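PDB 1L8W: VlsE1 from Borreliella burgdorferi, which is a variable surface lipoprotein of the Lyme disease spirochaete, probably helping it to evade the host immune response through antigenic switching. Local coordinates for residues 192-205 with 287-301. Residues are numbered along the deposited sequence; the frame is centred on the assembly and turned at random.
Sequences KLFGKAGAAAHGDS and FAVKDGEKEKAEGAI
Gly203 O takes the amide hydrogen of Lys290 N at 2.7 Å, and Val289 CA leans on the same oxygen through a CA-H...O contact. Equally short is the bond from Ser205 N to Glu293 OE1, 2.7 Å. The Glu293 bend at chi2 (-59°) brings OE1 to Ser205 N, which meets it on the anti side, 32° out of the carboxylate plane. The two N-cap residues touch, Asp204 CB lying 3.3 Å from Glu293 OE1: Glu293 precedes helix 294-333, Asp204 precedes helix 205-216 and caps Ala207 N through OD1. Ala288 N donates to Leu193 O at 3.0 Å, and a weak bond runs from Gly198 N to Val289 O. Ala288 CB packs on Ala197 CB at 3.5 Å. Among the apolar groups, Leu193 and Ile301 meet tip to tip through their CD1 methyls, and the Phe287 ring turns its edge to the face of Phe194, planes at 90° and centroids 5.9 Å apart. Ile301 CD1 covers one Phe287 face. Strand 287-288 pairs with strand 141-142, so main-chain bonds tie loop 192-205 to this small parallel sheet, and the Glu293 carboxylate, bonded to the first amide of helix 205-216, is probably stabilised by that helix's positive end.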
loop_
_atom_site.group_PDB
_atom_site.type_symbol
_atom_site.label_atom_id
_atom_site.label_comp_id
_atom_site.label_asym_id
_atom_site.label_seq_id
_atom_site.Cartn_x
_atom_site.Cartn_y
_atom_site.Cartn_z
ATOM N N LYS A 192 9.802 15.406 -2.088
ATOM C CA LYS A 192 11.010 15.568 -2.894
ATOM C C LYS A 192 11.506 14.252 -3.476
ATOM O O LYS A 192 12.242 14.237 -4.464
ATOM C CB LYS A 192 12.126 16.203 -2.057
ATOM C CG LYS A 192 11.741 17.533 -1.433
ATOM C CD LYS A 192 12.870 18.123 -0.605
ATOM C CE LYS A 192 12.506 19.536 -0.159
ATOM N NZ LYS A 192 13.627 20.172 0.575
ATOM N N LEU A 193 11.108 13.153 -2.849
ATOM C CA LEU A 193 11.512 11.822 -3.282
ATOM C C LEU A 193 10.709 11.375 -4.490
ATOM O O LEU A 193 11.095 10.437 -5.185
ATOM C CB LEU A 193 11.318 10.822 -2.136
ATOM C CG LEU A 193 12.037 11.208 -0.839
ATOM C CD1 LEU A 193 11.839 10.125 0.184
ATOM C CD2 LEU A 193 13.517 11.425 -1.097
ATOM N N PHE A 194 9.597 12.064 -4.736
ATOM C CA PHE A 194 8.711 11.751 -5.847
ATOM C C PHE A 194 9.038 12.514 -7.128
ATOM O O PHE A 194 8.327 12.401 -8.127
ATOM C CB PHE A 194 7.256 12.006 -5.429
ATOM C CG PHE A 194 6.769 11.067 -4.350
ATOM C CD1 PHE A 194 7.226 11.189 -3.045
ATOM C CD2 PHE A 194 5.917 10.014 -4.659
ATOM C CE1 PHE A 194 6.848 10.273 -2.067
ATOM C CE2 PHE A 194 5.531 9.089 -3.687
ATOM C CZ PHE A 194 5.997 9.216 -2.391
ATOM N N GLY A 195 10.128 13.275 -7.106
ATOM C CA GLY A 195 10.500 14.043 -8.279
ATOM C C GLY A 195 11.634 13.423 -9.068
ATOM O O GLY A 195 11.889 12.227 -8.965
ATOM N N LYS A 196 12.321 14.241 -9.857
ATOM C CA LYS A 196 13.433 13.753 -10.661
ATOM C C LYS A 196 14.663 13.547 -9.796
ATOM O O LYS A 196 14.684 13.922 -8.623
ATOM C CB LYS A 196 13.738 14.732 -11.796
ATOM C CG LYS A 196 14.051 16.131 -11.338
ATOM C CD LYS A 196 14.033 17.114 -12.499
ATOM C CE LYS A 196 12.643 17.213 -13.114
ATOM N NZ LYS A 196 12.582 18.241 -14.193
ATOM N N ALA A 197 15.683 12.931 -10.378
ATOM C CA ALA A 197 16.922 12.653 -9.662
ATOM C C ALA A 197 18.081 13.390 -10.306
ATOM O O ALA A 197 17.912 14.067 -11.321
ATOM C CB ALA A 197 17.199 11.153 -9.662
ATOM N N GLY A 198 19.256 13.255 -9.703
ATOM C CA GLY A 198 20.444 13.897 -10.231
ATOM C C GLY A 198 20.515 15.395 -10.018
ATOM O O GLY A 198 20.239 15.899 -8.932
ATOM N N ALA A 199 20.888 16.097 -11.084
ATOM C CA ALA A 199 21.045 17.548 -11.088
ATOM C C ALA A 199 19.989 18.361 -10.337
ATOM O O ALA A 199 20.124 18.613 -9.143
ATOM C CB ALA A 199 21.145 18.040 -12.530
ATOM N N ALA A 200 18.945 18.781 -11.041
ATOM C CA ALA A 200 17.894 19.594 -10.434
ATOM C C ALA A 200 16.928 18.806 -9.549
ATOM O O ALA A 200 15.713 19.046 -9.577
ATOM C CB ALA A 200 17.120 20.328 -11.525
ATOM N N ALA A 201 17.465 17.880 -8.758
ATOM C CA ALA A 201 16.633 17.074 -7.868
ATOM C C ALA A 201 16.669 17.649 -6.455
ATOM O O ALA A 201 17.658 18.251 -6.048
ATOM C CB ALA A 201 17.114 15.618 -7.858
ATOM N N HIS A 202 15.589 17.464 -5.705
ATOM C CA HIS A 202 15.543 17.980 -4.349
ATOM C C HIS A 202 15.730 16.860 -3.325
ATOM O O HIS A 202 16.148 17.104 -2.196
ATOM C CB HIS A 202 14.218 18.717 -4.125
ATOM C CG HIS A 202 14.040 19.913 -5.012
ATOM N ND1 HIS A 202 14.733 21.088 -4.825
ATOM C CD2 HIS A 202 13.282 20.096 -6.120
ATOM C CE1 HIS A 202 14.409 21.944 -5.779
ATOM N NE2 HIS A 202 13.534 21.367 -6.578
ATOM N N GLY A 203 15.454 15.628 -3.738
ATOM C CA GLY A 203 15.584 14.504 -2.827
ATOM C C GLY A 203 16.901 14.447 -2.069
ATOM O O GLY A 203 17.981 14.473 -2.665
ATOM N N ASP A 204 16.819 14.388 -0.745
ATOM C CA ASP A 204 18.019 14.294 0.070
ATOM C C ASP A 204 17.758 13.686 1.438
ATOM O O ASP A 204 16.621 13.373 1.800
ATOM C CB ASP A 204 18.710 15.664 0.221
ATOM C CG ASP A 204 17.872 16.681 0.992
ATOM O OD1 ASP A 204 16.757 16.355 1.458
ATOM O OD2 ASP A 204 18.349 17.827 1.125
ATOM N N SER A 205 18.845 13.510 2.177
ATOM C CA SER A 205 18.838 12.926 3.505
ATOM C C SER A 205 17.648 13.330 4.372
ATOM O O SER A 205 16.953 12.471 4.908
ATOM C CB SER A 205 20.155 13.283 4.202
ATOM O OG SER A 205 20.285 12.627 5.446
ATOM N N PHE A 287 12.276 5.903 -5.771
ATOM C CA PHE A 287 12.506 7.131 -5.017
ATOM C C PHE A 287 13.799 7.807 -5.455
ATOM O O PHE A 287 14.871 7.190 -5.465
ATOM C CB PHE A 287 12.521 6.798 -3.529
ATOM C CG PHE A 287 11.256 6.131 -3.068
ATOM C CD1 PHE A 287 10.136 6.889 -2.736
ATOM C CD2 PHE A 287 11.158 4.745 -3.052
ATOM C CE1 PHE A 287 8.933 6.278 -2.403
ATOM C CE2 PHE A 287 9.955 4.119 -2.719
ATOM C CZ PHE A 287 8.839 4.886 -2.398
ATOM N N ALA A 288 13.687 9.079 -5.826
ATOM C CA ALA A 288 14.833 9.833 -6.315
ATOM C C ALA A 288 15.489 10.817 -5.337
ATOM O O ALA A 288 14.822 11.484 -4.539
ATOM C CB ALA A 288 14.435 10.557 -7.596
ATOM N N VAL A 289 16.812 10.897 -5.423
ATOM C CA VAL A 289 17.603 11.786 -4.584
ATOM C C VAL A 289 18.644 12.503 -5.463
ATOM O O VAL A 289 18.903 12.083 -6.599
ATOM C CB VAL A 289 18.345 10.991 -3.478
ATOM C CG1 VAL A 289 17.346 10.288 -2.565
ATOM C CG2 VAL A 289 19.284 9.973 -4.113
ATOM N N LYS A 290 19.221 13.585 -4.934
ATOM C CA LYS A 290 20.248 14.354 -5.642
ATOM C C LYS A 290 21.512 13.500 -5.659
ATOM O O LYS A 290 21.646 12.584 -4.848
ATOM C CB LYS A 290 20.561 15.661 -4.896
ATOM C CG LYS A 290 19.352 16.533 -4.594
ATOM C CD LYS A 290 19.664 17.659 -3.595
ATOM C CE LYS A 290 20.576 18.746 -4.164
ATOM N NZ LYS A 290 22.022 18.374 -4.235
ATOM N N ASP A 291 22.435 13.788 -6.572
ATOM C CA ASP A 291 23.683 13.031 -6.620
ATOM C C ASP A 291 24.484 13.392 -5.373
ATOM O O ASP A 291 24.460 14.539 -4.917
ATOM C CB ASP A 291 24.482 13.363 -7.882
ATOM C CG ASP A 291 24.051 14.662 -8.522
ATOM O OD1 ASP A 291 24.047 15.705 -7.830
ATOM O OD2 ASP A 291 23.719 14.633 -9.727
ATOM N N GLY A 292 25.186 12.410 -4.816
ATOM C CA GLY A 292 25.946 12.656 -3.606
ATOM C C GLY A 292 25.019 12.545 -2.408
ATOM O O GLY A 292 25.368 12.934 -1.295
ATOM N N GLU A 293 23.822 12.014 -2.647
ATOM C CA GLU A 293 22.832 11.842 -1.589
ATOM C C GLU A 293 22.381 10.396 -1.401
ATOM O O GLU A 293 21.946 10.021 -0.318
ATOM C CB GLU A 293 21.604 12.708 -1.863
ATOM C CG GLU A 293 21.724 14.130 -1.359
ATOM C CD GLU A 293 21.968 14.189 0.127
ATOM O OE1 GLU A 293 21.203 13.561 0.884
ATOM O OE2 GLU A 293 22.928 14.869 0.540
ATOM N N LYS A 294 22.479 9.593 -2.453
ATOM C CA LYS A 294 22.056 8.201 -2.386
ATOM C C LYS A 294 22.511 7.526 -1.106
ATOM O O LYS A 294 21.700 7.134 -0.278
ATOM C CB LYS A 294 22.593 7.412 -3.583
ATOM C CG LYS A 294 22.296 5.928 -3.501
ATOM C CD LYS A 294 22.924 5.149 -4.644
ATOM C CE LYS A 294 22.188 5.380 -5.944
ATOM N NZ LYS A 294 20.785 4.896 -5.866
ATOM N N GLU A 295 23.821 7.401 -0.948
ATOM C CA GLU A 295 24.389 6.761 0.225
ATOM C C GLU A 295 23.972 7.449 1.517
ATOM O O GLU A 295 23.970 6.840 2.584
ATOM C CB GLU A 295 25.915 6.756 0.115
ATOM C CG GLU A 295 26.425 6.280 -1.237
ATOM C CD GLU A 295 26.714 7.423 -2.200
ATOM O OE1 GLU A 295 25.900 8.376 -2.275
ATOM O OE2 GLU A 295 27.757 7.362 -2.894
ATOM N N LYS A 296 23.604 8.717 1.414
ATOM C CA LYS A 296 23.232 9.496 2.590
ATOM C C LYS A 296 21.754 9.409 2.962
ATOM O O LYS A 296 21.390 9.622 4.123
ATOM C CB LYS A 296 23.631 10.963 2.371
ATOM C CG LYS A 296 23.462 11.858 3.590
ATOM C CD LYS A 296 23.912 13.300 3.329
ATOM C CE LYS A 296 25.394 13.379 2.967
ATOM N NZ LYS A 296 25.965 14.749 3.177
ATOM N N ALA A 297 20.909 9.080 1.987
ATOM C CA ALA A 297 19.471 9.008 2.227
ATOM C C ALA A 297 18.816 7.676 1.860
ATOM O O ALA A 297 17.661 7.438 2.205
ATOM C CB ALA A 297 18.778 10.151 1.484
ATOM N N GLU A 298 19.547 6.814 1.166
ATOM C CA GLU A 298 19.035 5.502 0.743
ATOM C C GLU A 298 18.350 4.723 1.878
ATOM O O GLU A 298 17.158 4.385 1.803
ATOM C CB GLU A 298 20.191 4.664 0.205
ATOM C CG GLU A 298 19.788 3.431 -0.577
ATOM C CD GLU A 298 21.006 2.693 -1.113
ATOM O OE1 GLU A 298 21.941 3.370 -1.607
ATOM O OE2 GLU A 298 21.026 1.444 -1.045
ATOM N N GLY A 299 19.133 4.439 2.916
ATOM C CA GLY A 299 18.655 3.696 4.068
ATOM C C GLY A 299 17.346 4.184 4.645
ATOM O O GLY A 299 16.471 3.386 4.965
ATOM N N ALA A 300 17.207 5.498 4.757
ATOM C CA ALA A 300 16.004 6.100 5.311
ATOM C C ALA A 300 14.770 5.921 4.432
ATOM O O ALA A 300 13.704 5.556 4.918
ATOM C CB ALA A 300 16.243 7.579 5.571
ATOM N N ILE A 301 14.895 6.190 3.139
ATOM C CA ILE A 301 13.727 6.040 2.286
ATOM C C ILE A 301 13.358 4.563 2.116
ATOM O O ILE A 301 12.187 4.204 2.036
ATOM C CB ILE A 301 13.944 6.679 0.899
ATOM C CG1 ILE A 301 12.680 6.492 0.055
ATOM C CG2 ILE A 301 15.121 6.037 0.208
ATOM C CD1 ILE A 301 11.400 6.962 0.759
#